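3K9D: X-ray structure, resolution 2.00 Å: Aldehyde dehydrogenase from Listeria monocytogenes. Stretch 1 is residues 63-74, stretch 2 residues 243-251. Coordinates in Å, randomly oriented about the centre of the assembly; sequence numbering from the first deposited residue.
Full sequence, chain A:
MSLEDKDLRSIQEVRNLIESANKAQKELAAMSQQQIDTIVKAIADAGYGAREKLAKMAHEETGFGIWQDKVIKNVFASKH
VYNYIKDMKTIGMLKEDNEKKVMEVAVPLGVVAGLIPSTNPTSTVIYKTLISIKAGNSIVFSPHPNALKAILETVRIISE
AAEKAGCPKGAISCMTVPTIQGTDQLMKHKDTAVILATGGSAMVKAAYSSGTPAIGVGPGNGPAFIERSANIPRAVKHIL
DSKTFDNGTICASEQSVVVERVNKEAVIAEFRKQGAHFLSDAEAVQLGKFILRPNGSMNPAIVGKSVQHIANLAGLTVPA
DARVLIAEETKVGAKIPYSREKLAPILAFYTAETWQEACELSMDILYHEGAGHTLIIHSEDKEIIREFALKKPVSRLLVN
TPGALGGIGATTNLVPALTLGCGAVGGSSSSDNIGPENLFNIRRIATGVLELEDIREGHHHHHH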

ATOM      1  N   GLY A  63       3.386  27.564 -19.255  1.00 18.54           N
ATOM      2  CA  GLY A  63       4.198  27.647 -20.467  1.00 16.00           C
ATOM      3  C   GLY A  63       4.514  26.300 -21.096  1.00 20.40           C
ATOM      4  O   GLY A  63       5.216  26.243 -22.112  1.00 27.58           O
ATOM      5  N   PHE A  64       4.016  25.212 -20.505  1.00 24.88           N
ATOM      6  CA  PHE A  64       4.287  23.869 -21.026  1.00 23.21           C
ATOM      7  C   PHE A  64       3.256  23.480 -22.068  1.00 21.96           C
ATOM      8  O   PHE A  64       2.107  23.922 -22.024  1.00 21.24           O
ATOM      9  CB  PHE A  64       4.262  22.759 -19.947  1.00 22.48           C
ATOM     10  CG  PHE A  64       5.183  22.978 -18.767  1.00 25.38           C
ATOM     11  CD1 PHE A  64       6.292  23.812 -18.838  1.00 15.56           C
ATOM     12  CD2 PHE A  64       4.942  22.292 -17.580  1.00 25.69           C
ATOM     13  CE1 PHE A  64       7.120  23.999 -17.735  1.00 27.89           C
ATOM     14  CE2 PHE A  64       5.766  22.461 -16.472  1.00 22.43           C
ATOM     15  CZ  PHE A  64       6.856  23.314 -16.546  1.00 27.08           C
ATOM     16  N   GLY A  65       3.698  22.630 -22.983  1.00 21.84           N
ATOM     17  CA  GLY A  65       2.830  21.840 -23.829  1.00 21.87           C
ATOM     18  C   GLY A  65       2.145  22.504 -24.998  1.00 18.19           C
ATOM     19  O   GLY A  65       2.519  23.593 -25.435  1.00 19.95           O
ATOM     20  N   ILE A  66       1.140  21.799 -25.505  1.00 17.30           N
ATOM     21  CA  ILE A  66       0.381  22.200 -26.681  1.00 18.41           C
ATOM     22  C   ILE A  66      -1.092  22.277 -26.254  1.00 17.99           C
ATOM     23  O   ILE A  66      -1.625  21.333 -25.660  1.00 10.53           O
ATOM     24  CB  ILE A  66       0.580  21.183 -27.831  1.00 21.78           C
ATOM     25  CG1 ILE A  66       2.044  21.154 -28.265  1.00 17.95           C
ATOM     26  CG2 ILE A  66      -0.322  21.504 -29.033  1.00 16.64           C
ATOM     27  CD1 ILE A  66       2.432  19.947 -29.112  1.00 21.97           C
ATOM     28  N   TRP A  67      -1.732  23.413 -26.516  1.00 18.26           N
ATOM     29  CA  TRP A  67      -3.150  23.585 -26.169  1.00 15.96           C
ATOM     30  C   TRP A  67      -4.004  22.383 -26.588  1.00 15.32           C
ATOM     31  O   TRP A  67      -4.620  21.750 -25.732  1.00 11.47           O
ATOM     32  CB  TRP A  67      -3.690  24.905 -26.738  1.00 18.73           C
ATOM     33  CG  TRP A  67      -5.127  25.278 -26.339  1.00 23.26           C
ATOM     34  CD1 TRP A  67      -5.951  24.635 -25.449  1.00 26.33           C
ATOM     35  CD2 TRP A  67      -5.864  26.410 -26.810  1.00 33.66           C
ATOM     36  NE1 TRP A  67      -7.160  25.281 -25.366  1.00 19.92           N
ATOM     37  CE2 TRP A  67      -7.131  26.376 -26.188  1.00 35.36           C
ATOM     38  CE3 TRP A  67      -5.578  27.446 -27.708  1.00 31.03           C
ATOM     39  CZ2 TRP A  67      -8.112  27.346 -26.434  1.00 27.30           C
ATOM     40  CZ3 TRP A  67      -6.551  28.403 -27.951  1.00 18.87           C
ATOM     41  CH2 TRP A  67      -7.802  28.345 -27.317  1.00 27.53           C
ATOM     42  N   GLN A  68      -3.992  22.046 -27.878  1.00 14.08           N
ATOM     43  CA  GLN A  68      -4.726  20.888 -28.431  1.00  9.51           C
ATOM     44  C   GLN A  68      -4.539  19.597 -27.621  1.00 21.19           C
ATOM     45  O   GLN A  68      -5.514  18.926 -27.282  1.00 22.29           O
ATOM     46  CB  GLN A  68      -4.319  20.645 -29.896  1.00 19.24           C
ATOM     47  CG  GLN A  68      -5.196  19.604 -30.640  1.00 32.93           C
ATOM     48  CD  GLN A  68      -4.821  19.408 -32.111  1.00 36.79           C
ATOM     49  OE1 GLN A  68      -4.084  20.207 -32.701  1.00 40.54           O
ATOM     50  NE2 GLN A  68      -5.336  18.336 -32.711  1.00 32.21           N
ATOM     51  N   ASP A  69      -3.284  19.267 -27.318  1.00 19.65           N
ATOM     52  CA  ASP A  69      -2.942  18.053 -26.575  1.00 19.29           C
ATOM     53  C   ASP A  69      -3.465  18.016 -25.135  1.00 19.01           C
ATOM     54  O   ASP A  69      -3.899  16.963 -24.664  1.00 20.03           O
ATOM     55  CB  ASP A  69      -1.430  17.804 -26.625  1.00 13.59           C
ATOM     56  CG  ASP A  69      -0.934  17.405 -28.039  1.00 15.75           C
ATOM     57  OD1 ASP A  69      -1.757  17.106 -28.932  1.00 22.30           O
ATOM     58  OD2 ASP A  69       0.284  17.372 -28.243  1.00 15.89           O
ATOM     59  N   LYS A  70      -3.422  19.159 -24.450  1.00 13.78           N
ATOM     60  CA  LYS A  70      -3.991  19.299 -23.099  1.00 23.14           C
ATOM     61  C   LYS A  70      -5.522  19.168 -23.068  1.00 21.01           C
ATOM     62  O   LYS A  70      -6.085  18.774 -22.043  1.00 18.46           O
ATOM     63  CB  LYS A  70      -3.575  20.635 -22.475  1.00 20.85           C
ATOM     64  CG  LYS A  70      -2.295  20.600 -21.669  1.00 14.12           C
ATOM     65  CD  LYS A  70      -1.579  21.944 -21.723  1.00 16.54           C
ATOM     66  CE  LYS A  70      -0.731  22.183 -20.474  1.00 12.94           C
ATOM     67  NZ  LYS A  70       0.158  20.998 -20.149  1.00 22.42           N
ATOM     68  N   VAL A  71      -6.191  19.506 -24.178  1.00 18.49           N
ATOM     69  CA  VAL A  71      -7.647  19.288 -24.311  1.00 21.68           C
ATOM     70  C   VAL A  71      -7.943  17.785 -24.312  1.00 11.11           C
ATOM     71  O   VAL A  71      -8.829  17.327 -23.596  1.00 18.10           O
ATOM     72  CB  VAL A  71      -8.273  19.986 -25.562  1.00 23.81           C
ATOM     73  CG1 VAL A  71      -9.747  19.599 -25.755  1.00 28.12           C
ATOM     74  CG2 VAL A  71      -8.162  21.486 -25.477  1.00 21.96           C
ATOM     75  N   ILE A  72      -7.183  17.027 -25.096  1.00 18.31           N
ATOM     76  CA  ILE A  72      -7.252  15.555 -25.116  1.00 17.93           C
ATOM     77  C   ILE A  72      -7.013  14.933 -23.715  1.00 14.85           C
ATOM     78  O   ILE A  72      -7.706  13.988 -23.317  1.00 15.38           O
ATOM     79  CB  ILE A  72      -6.265  14.972 -26.180  1.00 21.10           C
ATOM     80  CG1 ILE A  72      -6.694  15.386 -27.599  1.00 17.40           C
ATOM     81  CG2 ILE A  72      -6.174  13.446 -26.112  1.00 17.97           C
ATOM     82  CD1 ILE A  72      -5.555  15.358 -28.602  1.00 20.40           C
ATOM     83  N   LYS A  73      -6.071  15.503 -22.965  1.00 15.67           N
ATOM     84  CA  LYS A  73      -5.750  15.015 -21.607  1.00 17.75           C
ATOM     85  C   LYS A  73      -6.903  15.287 -20.666  1.00 20.59           C
ATOM     86  O   LYS A  73      -7.188  14.494 -19.766  1.00 21.83           O
ATOM     87  CB  LYS A  73      -4.497  15.690 -21.079  1.00 20.60           C
ATOM     88  CG  LYS A  73      -3.228  15.259 -21.776  1.00 21.76           C
ATOM     89  CD  LYS A  73      -2.125  16.271 -21.561  1.00 32.00           C
ATOM     90  CE  LYS A  73      -1.583  16.197 -20.163  1.00 27.39           C
ATOM     91  NZ  LYS A  73      -0.408  17.083 -19.970  1.00 25.69           N
ATOM     92  N   ASN A  74      -7.560  16.416 -20.890  1.00 17.82           N
ATOM     93  CA  ASN A  74      -8.752  16.776 -20.139  1.00 15.23           C
ATOM     94  C   ASN A  74      -9.930  15.890 -20.477  1.00 15.34           C
ATOM     95  O   ASN A  74     -10.693  15.524 -19.578  1.00 21.15           O
ATOM     96  CB  ASN A  74      -9.069  18.255 -20.303  1.00 16.86           C
ATOM     97  CG  ASN A  74      -8.277  19.120 -19.348  1.00 17.13           C
ATOM     98  OD1 ASN A  74      -7.697  18.626 -18.394  1.00 17.72           O
ATOM     99  ND2 ASN A  74      -8.277  20.427 -19.583  1.00 19.92           N
TER
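Stretch 2 (243-251) KTFDNGTIC

The side chain of Asp246 is the hub of this contact, although its CA-to-CB bond points away from stretch 1. With chi1 at -155° (t), the carboxylate turns back. Asp246 OD1 accepts a hydrogen bond from Ile66 N at 2.9 Å. Asp246 OD2 forms salt bridges with Lys70 NZ at 3.0 Å and with Lys73 NZ at 3.1 Å. Thr249 OG1 also donates to Asp246 OD2, at 2.6 Å, which ties the carboxylate to its own stretch.

Stretch 2 has no strand pairing with stretch 1. Asp246, Asn247 and Gly248 all have positive phi, so the chain curls tightly here. Asn247 N bonds to Thr244 O at 3.0 Å, and Gly248 N to Phe245 O at 3.0 Å. This curled segment lies against the start of the helix that begins at Trp67, and the loop before it. The nearest CA pair is Gly65 CA and Asp246 CA, 4.2 Å apart. Gly65 has positive phi, and a CB there would clash with Asp246 OD1. Gly65 CA lies 3.3 Å from Asp246 O in a CA-H...O contact.

Asp69, in the first turn of the helix, binds the backbone of stretch 2. Asp69 OD2 accepts a hydrogen bond from Asp246 N at 2.7 Å, nearly straight at 170°. A water bridges the same Asp69 OD2 (3.1 Å from the water O) and Thr244 O (2.8 Å from the water O).

The Phe245 ring packs against the helix. Asp69 CB sits over one face of the Phe245 ring, 3.9 Å from the centroid. Ile72 CG2 and Lys73 CG meet the ring edge, at 3.8 Å from Phe245 CZ and 3.7 Å from Phe245 CE2 respectively.

Ile66 CD1 reaches Asn247 OD1 at 3.4 Å. Phe64 CB lies 4.2 Å from Thr249 CG2. Together the two stretches bury 531 Å².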

ATOM      1  N   LYS A 243       5.909  10.922 -28.056  1.00 19.65           N
ATOM      2  CA  LYS A 243       7.025  11.752 -27.642  1.00 20.26           C
ATOM      3  C   LYS A 243       6.798  13.247 -27.905  1.00 25.29           C
ATOM      4  O   LYS A 243       7.282  14.085 -27.138  1.00 15.71           O
ATOM      5  CB  LYS A 243       8.340  11.225 -28.264  1.00 11.55           C
ATOM      6  CG  LYS A 243       9.594  11.884 -27.788  1.00 20.94           C
ATOM      7  CD  LYS A 243       9.720  11.729 -26.302  1.00 18.92           C
ATOM      8  CE  LYS A 243      10.966  12.373 -25.835  1.00 23.62           C
ATOM      9  NZ  LYS A 243      11.181  12.294 -24.358  1.00 26.82           N
ATOM     10  N   THR A 244       6.030  13.572 -28.953  1.00 17.02           N
ATOM     11  CA  THR A 244       5.659  14.962 -29.241  1.00 19.61           C
ATOM     12  C   THR A 244       4.362  15.418 -28.566  1.00 20.79           C
ATOM     13  O   THR A 244       4.058  16.607 -28.570  1.00 21.28           O
ATOM     14  CB  THR A 244       5.500  15.220 -30.761  1.00 21.70           C
ATOM     15  OG1 THR A 244       4.400  14.451 -31.251  1.00 16.88           O
ATOM     16  CG2 THR A 244       6.754  14.822 -31.523  1.00 13.58           C
ATOM     17  N   PHE A 245       3.594  14.478 -28.011  1.00 20.05           N
ATOM     18  CA  PHE A 245       2.332  14.787 -27.336  1.00 21.94           C
ATOM     19  C   PHE A 245       2.526  15.712 -26.132  1.00 20.94           C
ATOM     20  O   PHE A 245       3.160  15.326 -25.151  1.00 19.00           O
ATOM     21  CB  PHE A 245       1.606  13.508 -26.898  1.00 18.96           C
ATOM     22  CG  PHE A 245       0.178  13.740 -26.483  1.00 20.25           C
ATOM     23  CD1 PHE A 245      -0.819  13.904 -27.443  1.00 20.04           C
ATOM     24  CD2 PHE A 245      -0.171  13.802 -25.149  1.00 22.56           C
ATOM     25  CE1 PHE A 245      -2.130  14.125 -27.075  1.00 24.50           C
ATOM     26  CE2 PHE A 245      -1.493  14.029 -24.774  1.00 22.72           C
ATOM     27  CZ  PHE A 245      -2.464  14.185 -25.741  1.00 18.44           C
ATOM     28  N   ASP A 246       1.979  16.926 -26.237  1.00 16.41           N
ATOM     29  CA  ASP A 246       2.128  17.993 -25.241  1.00 20.79           C
ATOM     30  C   ASP A 246       3.601  18.381 -25.023  1.00 21.02           C
ATOM     31  O   ASP A 246       3.999  18.749 -23.918  1.00 14.72           O
ATOM     32  CB  ASP A 246       1.427  17.603 -23.920  1.00 22.86           C
ATOM     33  CG  ASP A 246       1.019  18.806 -23.085  1.00 26.06           C
ATOM     34  OD1 ASP A 246       0.426  19.743 -23.650  1.00 25.61           O
ATOM     35  OD2 ASP A 246       1.273  18.803 -21.858  1.00 21.49           O
ATOM     36  N   ASN A 247       4.398  18.289 -26.096  1.00 20.91           N
ATOM     37  CA  ASN A 247       5.873  18.388 -26.046  1.00 15.52           C
ATOM     38  C   ASN A 247       6.543  17.491 -24.974  1.00 20.62           C
ATOM     39  O   ASN A 247       7.477  17.919 -24.307  1.00 20.72           O
ATOM     40  CB  ASN A 247       6.334  19.854 -25.884  1.00 16.88           C
ATOM     41  CG  ASN A 247       5.758  20.789 -26.948  1.00 15.96           C
ATOM     42  OD1 ASN A 247       5.650  20.425 -28.108  1.00 19.75           O
ATOM     43  ND2 ASN A 247       5.408  21.997 -26.549  1.00 11.86           N
ATOM     44  N   GLY A 248       6.031  16.271 -24.796  1.00 12.84           N
ATOM     45  CA  GLY A 248       6.670  15.249 -23.939  1.00 17.60           C
ATOM     46  C   GLY A 248       6.473  15.319 -22.424  1.00 19.47           C
ATOM     47  O   GLY A 248       7.291  14.788 -21.664  1.00 17.33           O
ATOM     48  N   THR A 249       5.393  15.958 -21.970  1.00 22.67           N
ATOM     49  CA  THR A 249       5.135  16.124 -20.523  1.00 19.83           C
ATOM     50  C   THR A 249       4.661  14.888 -19.761  1.00 22.25           C
ATOM     51  O   THR A 249       4.717  14.853 -18.532  1.00 16.54           O
ATOM     52  CB  THR A 249       4.061  17.199 -20.263  1.00 20.80           C
ATOM     53  OG1 THR A 249       2.913  16.890 -21.052  1.00 20.69           O
ATOM     54  CG2 THR A 249       4.580  18.584 -20.607  1.00 22.71           C
ATOM     55  N   ILE A 250       4.148  13.896 -20.475  1.00 22.27           N
ATOM     56  CA  ILE A 250       3.661  12.674 -19.851  1.00 21.24           C
ATOM     57  C   ILE A 250       4.846  11.742 -19.581  1.00 23.72           C
ATOM     58  O   ILE A 250       5.690  11.543 -20.455  1.00 22.36           O
ATOM     59  CB  ILE A 250       2.542  12.026 -20.729  1.00 21.64           C
ATOM     60  CG1 ILE A 250       1.310  12.955 -20.770  1.00 22.49           C
ATOM     61  CG2 ILE A 250       2.131  10.636 -20.207  1.00 15.69           C
ATOM     62  CD1 ILE A 250       0.215  12.506 -21.712  1.00 30.23           C
ATOM     63  N   CYS A 251       4.905  11.182 -18.366  1.00 17.63           N
ATOM     64  CA  CYS A 251       6.026  10.343 -17.885  1.00 20.66           C
ATOM     65  C   CYS A 251       6.156   8.956 -18.523  1.00 18.65           C
ATOM     66  O   CYS A 251       7.230   8.349 -18.481  1.00 27.19           O
ATOM     67  CB  CYS A 251       5.898  10.158 -16.372  1.00 25.17           C
ATOM     68  SG  CYS A 251       4.265   9.542 -15.916  1.00 33.05           S
TER
HETATM   69  O   HOH W   1       2.176  16.874 -30.617  1.00 34.56           O